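Lmo2125 protein (Listeria monocytogenes serovar 1/2a, PDB 5TU0) binds maltose and probably delivers it to a membrane transporter as an extracellular solute-binding lipoprotein. Local coordinates at residues A[9-13]-A[287-291]. The protein carries 2 engineered substitutions. Residues are numbered along the deposited sequence; the frame is centred on the assembly and turned at random.
Sequences KTLTV and VAQKW
V13 lays its CG2 methyl over the centre of one face of the W291 indole, 4.2 Å above the plane, the two side chains crossing at about a right angle. L11 comes at the same residue obliquely: its CD2 lies 3.7 Å from W291 CB and 4.0 Å from W291 CG, where the ring joins its stem. W276 and F30 also meet W291, both edge-to-face. The other branch of L11 goes to the preceding turn of the helix, CD1 resting 3.8 Å from A288 N and 4.1 Å from A288 CB. With CG anti to the backbone N (chi1 -176°), L11 reaches from the strand with its two methyls split between A288 and W291, and V287 CG1 closes in on CD1 at 4.1 Å. At the exposed end K9 adds only the aliphatic part of its poorly ordered chain; CD is modelled 3.5 Å from V287 CG2, a closeness not to be read as strain. Strand 10-15 thus packs on helix 285-295, the short segments crossing at -53° with axes 9.5 Å apart; although 274 residues separate them in sequence, both belong to one lobe of the solute-binding fold. V64 of strand 64-68 touches V13, A288 and W291, extending the same apolar layer. No hydrogen bond joins the two segments, so their mutual hold rests on van der Waals contact and the burial of apolar surface.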
ATOM      1  N   LYS A   9     -33.187  -9.770 -13.693  1.00 68.96           N
ATOM      2  CA  LYS A   9     -32.097  -9.941 -12.693  1.00 62.74           C
ATOM      3  C   LYS A   9     -31.559  -8.731 -11.905  1.00 55.81           C
ATOM      4  O   LYS A   9     -31.718  -7.580 -12.294  1.00 54.58           O
ATOM      5  CB  LYS A   9     -30.930 -10.675 -13.364  1.00 63.82           C
ATOM      6  CG  LYS A   9     -30.343  -9.914 -14.543  1.00 65.77           C
ATOM      7  CD  LYS A   9     -29.424 -10.754 -15.421  1.00 67.64           C
ATOM      8  CE  LYS A   9     -30.190 -11.744 -16.279  1.00 71.47           C
ATOM      9  NZ  LYS A   9     -29.277 -12.484 -17.190  1.00 74.66           N
ATOM     10  N   THR A  10     -30.904  -9.030 -10.787  1.00 51.30           N
ATOM     11  CA  THR A  10     -30.382  -8.001  -9.882  1.00 48.60           C
ATOM     12  C   THR A  10     -28.968  -8.357  -9.363  1.00 45.20           C
ATOM     13  O   THR A  10     -28.589  -9.534  -9.330  1.00 46.41           O
ATOM     14  CB  THR A  10     -31.383  -7.743  -8.725  1.00 52.55           C
ATOM     15  OG1 THR A  10     -30.904  -6.689  -7.862  1.00 55.02           O
ATOM     16  CG2 THR A  10     -31.638  -9.021  -7.922  1.00 54.06           C
ATOM     17  N   LEU A  11     -28.208  -7.324  -8.984  1.00 38.67           N
ATOM     18  CA  LEU A  11     -26.821  -7.455  -8.526  1.00 35.81           C
ATOM     19  C   LEU A  11     -26.601  -6.579  -7.287  1.00 33.92           C
ATOM     20  O   LEU A  11     -26.918  -5.392  -7.302  1.00 34.38           O
ATOM     21  CB  LEU A  11     -25.874  -6.983  -9.626  1.00 33.80           C
ATOM     22  CG  LEU A  11     -24.373  -7.135  -9.337  1.00 33.04           C
ATOM     23  CD1 LEU A  11     -23.954  -8.585  -9.521  1.00 33.14           C
ATOM     24  CD2 LEU A  11     -23.548  -6.224 -10.227  1.00 32.19           C
ATOM     25  N   THR A  12     -26.057  -7.155  -6.215  1.00 31.85           N
ATOM     26  CA  THR A  12     -25.798  -6.380  -5.002  1.00 30.69           C
ATOM     27  C   THR A  12     -24.321  -5.995  -4.906  1.00 30.39           C
ATOM     28  O   THR A  12     -23.425  -6.866  -4.859  1.00 29.42           O
ATOM     29  CB  THR A  12     -26.278  -7.112  -3.742  1.00 31.47           C
ATOM     30  OG1 THR A  12     -27.689  -7.336  -3.847  1.00 32.88           O
ATOM     31  CG2 THR A  12     -26.013  -6.283  -2.506  1.00 31.64           C
ATOM     32  N   VAL A  13     -24.081  -4.682  -4.846  1.00 29.37           N
ATOM     33  CA  VAL A  13     -22.730  -4.123  -4.832  1.00 28.47           C
ATOM     34  C   VAL A  13     -22.529  -3.495  -3.476  1.00 28.54           C
ATOM     35  O   VAL A  13     -23.287  -2.608  -3.107  1.00 29.95           O
ATOM     36  CB  VAL A  13     -22.577  -3.048  -5.934  1.00 28.66           C
ATOM     37  CG1 VAL A  13     -21.206  -2.361  -5.875  1.00 29.18           C
ATOM     38  CG2 VAL A  13     -22.832  -3.663  -7.298  1.00 29.35           C
ATOM     39  N   VAL A 287     -23.406 -11.754 -14.300  1.00 31.79           N
ATOM     40  CA  VAL A 287     -23.612 -10.305 -14.198  1.00 30.62           C
ATOM     41  C   VAL A 287     -22.486  -9.655 -13.382  1.00 28.95           C
ATOM     42  O   VAL A 287     -22.047  -8.551 -13.714  1.00 27.08           O
ATOM     43  CB  VAL A 287     -24.993  -9.934 -13.627  1.00 31.54           C
ATOM     44  CG1 VAL A 287     -25.125  -8.426 -13.489  1.00 31.43           C
ATOM     45  CG2 VAL A 287     -26.093 -10.453 -14.543  1.00 33.03           C
ATOM     46  N   ALA A 288     -22.022 -10.342 -12.328  1.00 27.67           N
ATOM     47  CA  ALA A 288     -20.905  -9.846 -11.513  1.00 27.37           C
ATOM     48  C   ALA A 288     -19.623  -9.669 -12.359  1.00 26.92           C
ATOM     49  O   ALA A 288     -18.881  -8.675 -12.195  1.00 26.13           O
ATOM     50  CB  ALA A 288     -20.623 -10.804 -10.360  1.00 27.40           C
ATOM     51  N   GLN A 289     -19.364 -10.631 -13.248  1.00 26.91           N
ATOM     52  CA  GLN A 289     -18.194 -10.565 -14.150  1.00 27.22           C
ATOM     53  C   GLN A 289     -18.320  -9.331 -15.048  1.00 27.75           C
ATOM     54  O   GLN A 289     -17.345  -8.588 -15.256  1.00 26.88           O
ATOM     55  CB  GLN A 289     -18.077 -11.825 -15.012  1.00 27.66           C
ATOM     56  CG  GLN A 289     -16.948 -11.768 -16.038  1.00 28.12           C
ATOM     57  CD  GLN A 289     -15.574 -11.767 -15.396  1.00 28.41           C
ATOM     58  OE1 GLN A 289     -15.187 -12.740 -14.744  1.00 29.00           O
ATOM     59  NE2 GLN A 289     -14.808 -10.685 -15.593  1.00 28.88           N
ATOM     60  N   LYS A 290     -19.530  -9.111 -15.565  1.00 27.93           N
ATOM     61  CA  LYS A 290     -19.793  -7.949 -16.396  1.00 28.73           C
ATOM     62  C   LYS A 290     -19.547  -6.665 -15.582  1.00 26.43           C
ATOM     63  O   LYS A 290     -18.975  -5.732 -16.097  1.00 25.89           O
ATOM     64  CB  LYS A 290     -21.191  -8.001 -16.998  1.00 31.30           C
ATOM     65  CG  LYS A 290     -21.360  -9.124 -18.031  1.00 34.22           C
ATOM     66  CD  LYS A 290     -22.789  -9.178 -18.529  1.00 37.49           C
ATOM     67  CE  LYS A 290     -23.000 -10.202 -19.641  1.00 41.47           C
ATOM     68  NZ  LYS A 290     -22.799 -11.604 -19.176  1.00 45.53           N
ATOM     69  N   TRP A 291     -19.923  -6.659 -14.310  1.00 25.49           N
ATOM     70  CA  TRP A 291     -19.680  -5.491 -13.434  1.00 25.54           C
ATOM     71  C   TRP A 291     -18.193  -5.197 -13.279  1.00 25.37           C
ATOM     72  O   TRP A 291     -17.782  -4.053 -13.371  1.00 26.14           O
ATOM     73  CB  TRP A 291     -20.327  -5.663 -12.051  1.00 25.23           C
ATOM     74  CG  TRP A 291     -20.020  -4.514 -11.135  1.00 25.25           C
ATOM     75  CD1 TRP A 291     -19.028  -4.453 -10.199  1.00 25.25           C
ATOM     76  CD2 TRP A 291     -20.666  -3.243 -11.117  1.00 25.76           C
ATOM     77  NE1 TRP A 291     -19.028  -3.229  -9.582  1.00 25.06           N
ATOM     78  CE2 TRP A 291     -20.030  -2.464 -10.133  1.00 26.19           C
ATOM     79  CE3 TRP A 291     -21.726  -2.684 -11.840  1.00 26.77           C
ATOM     80  CZ2 TRP A 291     -20.430  -1.158  -9.839  1.00 26.48           C
ATOM     81  CZ3 TRP A 291     -22.127  -1.382 -11.546  1.00 27.70           C
ATOM     82  CH2 TRP A 291     -21.472  -0.634 -10.552  1.00 26.95           C
TER